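Local coordinates for protein transcriptional regulator (Enterococcus faecalis, PDB 3QFI) that is of unknown function but belongs to the LytR-CpsA-Psr family of proteins associated with the bacterial cell envelope, at residues 157-162 with 167-172. Numbering follows the deposited sequence.
Sequences RMRHED and VGRQRR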
loop_
_atom_site.group_PDB
_atom_site.type_symbol
_atom_site.label_atom_id
_atom_site.label_comp_id
_atom_site.label_asym_id
_atom_site.label_seq_id
_atom_site.Cartn_x
_atom_site.Cartn_y
_atom_site.Cartn_z
ATOM N N ARG A 157 10.992 7.759 2.679
ATOM C CA ARG A 157 10.770 8.139 4.066
ATOM C C ARG A 157 11.156 9.593 4.274
ATOM O O ARG A 157 12.330 9.946 4.214
ATOM C CB ARG A 157 11.603 7.251 4.993
ATOM C CG ARG A 157 11.299 7.424 6.470
ATOM C CD ARG A 157 12.189 6.525 7.323
ATOM N NE ARG A 157 11.765 6.485 8.725
ATOM C CZ ARG A 157 11.650 7.555 9.508
ATOM N NH1 ARG A 157 11.927 8.763 9.035
ATOM N NH2 ARG A 157 11.260 7.415 10.768
ATOM N N MET A 158 10.161 10.436 4.513
ATOM C CA MET A 158 10.395 11.853 4.735
ATOM C C MET A 158 9.031 12.491 4.885
ATOM O O MET A 158 8.185 12.387 3.991
ATOM C CB MET A 158 11.151 12.466 3.553
ATOM C CG MET A 158 11.645 13.882 3.793
ATOM S SD MET A 158 10.308 15.074 3.912
ATOM C CE MET A 158 10.155 15.585 2.214
ATOM N N ARG A 159 8.821 13.145 6.025
ATOM C CA ARG A 159 7.544 13.781 6.341
ATOM C C ARG A 159 7.782 15.132 7.013
ATOM O O ARG A 159 7.014 15.544 7.883
ATOM C CB ARG A 159 6.750 12.864 7.284
ATOM C CG ARG A 159 5.258 13.163 7.408
ATOM C CD ARG A 159 4.568 12.143 8.321
ATOM N NE ARG A 159 4.941 10.773 7.970
ATOM C CZ ARG A 159 4.471 9.681 8.568
ATOM N NH1 ARG A 159 3.596 9.783 9.562
ATOM N NH2 ARG A 159 4.884 8.483 8.173
ATOM N N HIS A 160 8.846 15.822 6.621
ATOM C CA HIS A 160 9.147 17.115 7.223
ATOM C C HIS A 160 9.361 18.181 6.165
ATOM O O HIS A 160 8.698 19.220 6.171
ATOM C CB HIS A 160 10.390 17.002 8.110
ATOM C CG HIS A 160 10.241 16.021 9.230
ATOM N ND1 HIS A 160 9.284 16.154 10.213
ATOM C CD2 HIS A 160 10.918 14.884 9.516
ATOM C CE1 HIS A 160 9.377 15.142 11.056
ATOM N NE2 HIS A 160 10.361 14.357 10.656
ATOM N N GLU A 161 10.294 17.913 5.258
ATOM C CA GLU A 161 10.607 18.837 4.179
ATOM C C GLU A 161 9.503 18.862 3.124
ATOM O O GLU A 161 9.678 19.451 2.061
ATOM C CB GLU A 161 11.923 18.443 3.512
ATOM C CG GLU A 161 13.054 19.430 3.742
ATOM C CD GLU A 161 13.657 19.317 5.129
ATOM O OE1 GLU A 161 12.889 19.396 6.126
ATOM O OE2 GLU A 161 14.903 19.158 5.223
ATOM N N ASP A 162 8.377 18.216 3.414
ATOM C CA ASP A 162 7.256 18.180 2.484
ATOM C C ASP A 162 6.041 18.927 3.011
ATOM O O ASP A 162 5.437 18.544 4.013
ATOM C CB ASP A 162 6.851 16.737 2.167
ATOM C CG ASP A 162 5.602 16.660 1.295
ATOM O OD1 ASP A 162 5.567 17.319 0.239
ATOM O OD2 ASP A 162 4.658 15.934 1.662
ATOM N N VAL A 167 -0.020 12.793 2.987
ATOM C CA VAL A 167 -0.403 12.735 1.579
ATOM C C VAL A 167 0.792 12.787 0.635
ATOM O O VAL A 167 0.826 12.074 -0.366
ATOM C CB VAL A 167 -1.375 13.877 1.204
ATOM C CG1 VAL A 167 -2.741 13.625 1.823
ATOM C CG2 VAL A 167 -0.804 15.208 1.678
ATOM N N GLY A 168 1.760 13.641 0.948
ATOM C CA GLY A 168 2.944 13.744 0.118
ATOM C C GLY A 168 3.757 12.469 0.233
ATOM O O GLY A 168 3.985 11.776 -0.759
ATOM N N ARG A 169 4.190 12.151 1.448
ATOM C CA ARG A 169 4.963 10.945 1.683
ATOM C C ARG A 169 4.292 9.716 1.071
ATOM O O ARG A 169 4.965 8.880 0.478
ATOM C CB ARG A 169 5.166 10.747 3.180
ATOM C CG ARG A 169 5.724 9.405 3.555
ATOM C CD ARG A 169 6.158 9.414 5.001
ATOM N NE ARG A 169 6.237 8.060 5.529
ATOM C CZ ARG A 169 7.127 7.666 6.431
ATOM N NH1 ARG A 169 8.022 8.528 6.906
ATOM N NH2 ARG A 169 7.120 6.409 6.860
ATOM N N GLN A 170 2.971 9.618 1.210
ATOM C CA GLN A 170 2.206 8.498 0.654
ATOM C C GLN A 170 2.319 8.497 -0.877
ATOM O O GLN A 170 2.545 7.452 -1.496
ATOM C CB GLN A 170 0.720 8.584 1.082
ATOM C CG GLN A 170 0.439 8.251 2.575
ATOM C CD GLN A 170 -1.021 8.525 3.016
ATOM O OE1 GLN A 170 -1.983 8.017 2.418
ATOM N NE2 GLN A 170 -1.181 9.317 4.080
ATOM N N ARG A 171 2.173 9.670 -1.486
ATOM C CA ARG A 171 2.274 9.787 -2.938
ATOM C C ARG A 171 3.677 9.354 -3.385
ATOM O O ARG A 171 3.817 8.637 -4.364
ATOM C CB ARG A 171 1.966 11.234 -3.359
ATOM C CG ARG A 171 2.454 11.663 -4.746
ATOM C CD ARG A 171 1.741 10.962 -5.903
ATOM N NE ARG A 171 2.151 9.566 -6.086
ATOM C CZ ARG A 171 1.734 8.789 -7.086
ATOM N NH1 ARG A 171 2.152 7.530 -7.176
ATOM N NH2 ARG A 171 0.900 9.273 -8.004
ATOM N N ARG A 172 4.709 9.772 -2.654
ATOM C CA ARG A 172 6.080 9.395 -2.987
ATOM C C ARG A 172 6.331 7.896 -2.800
ATOM O O ARG A 172 7.084 7.286 -3.563
ATOM C CB ARG A 172 7.087 10.184 -2.139
ATOM C CG ARG A 172 7.503 11.511 -2.747
ATOM C CD ARG A 172 8.568 12.246 -1.915
ATOM N NE ARG A 172 8.055 12.904 -0.705
ATOM C CZ ARG A 172 8.074 12.374 0.516
ATOM N NH1 ARG A 172 8.570 11.162 0.718
ATOM N NH2 ARG A 172 7.639 13.080 1.550
#
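In the arginine-rich connection between helices 150-156 and 166-184 of this LytR-CpsA-Psr domain, the loop leaving the first helix folds back on the first turns of the second, with M158 held by R172 and with R157 and R159 flanking R169. R172 supplies the polar link: its NH2 donates to M158 O at 2.6 Å (N-H...O angle 158°). The acceptor lies close to the guanidinium plane, whereas the donor is tilted from the plane of the carbonyl. A bend at chi3 (-76°) turns the R172 group toward the loop. Its NH1 bonds to Y155 O, so one buried guanidinium ties together two carbonyls at the end of helix 150-156 and just past it. M158 CE also packs on R172 NH2, at 3.6 Å, and D162 CB lies at the guanidinium edge. The D162 carboxylate faces the helix backbone, with OD2 3.2 Å from G168 CA; OD2 and R172 NH2, 4.1 Å apart, are too distant for a salt bridge but could still attract each other. R169 extends from the helix with CG anti to its N (chi1 169°), its CB passing 3.5 Å from M158 O. R157 CA lies over one face of its guanidinium, while R159 NH2 sits over the other, 3.0 Å from R169 CZ. The R159 and R169 guanidinium planes are almost perpendicular, R159 pointing its edge into the R169 face. The R157 CG methylene packs against R169 NH1 at 3.5 Å. R64 brings a third guanidinium close to those of R159 and R169, and Q173 accepts a weak hydrogen bond from R169 NE. Such a gathering of arginines is consistent with the positively charged, anion-binding pocket of the LytR-CpsA-Psr fold.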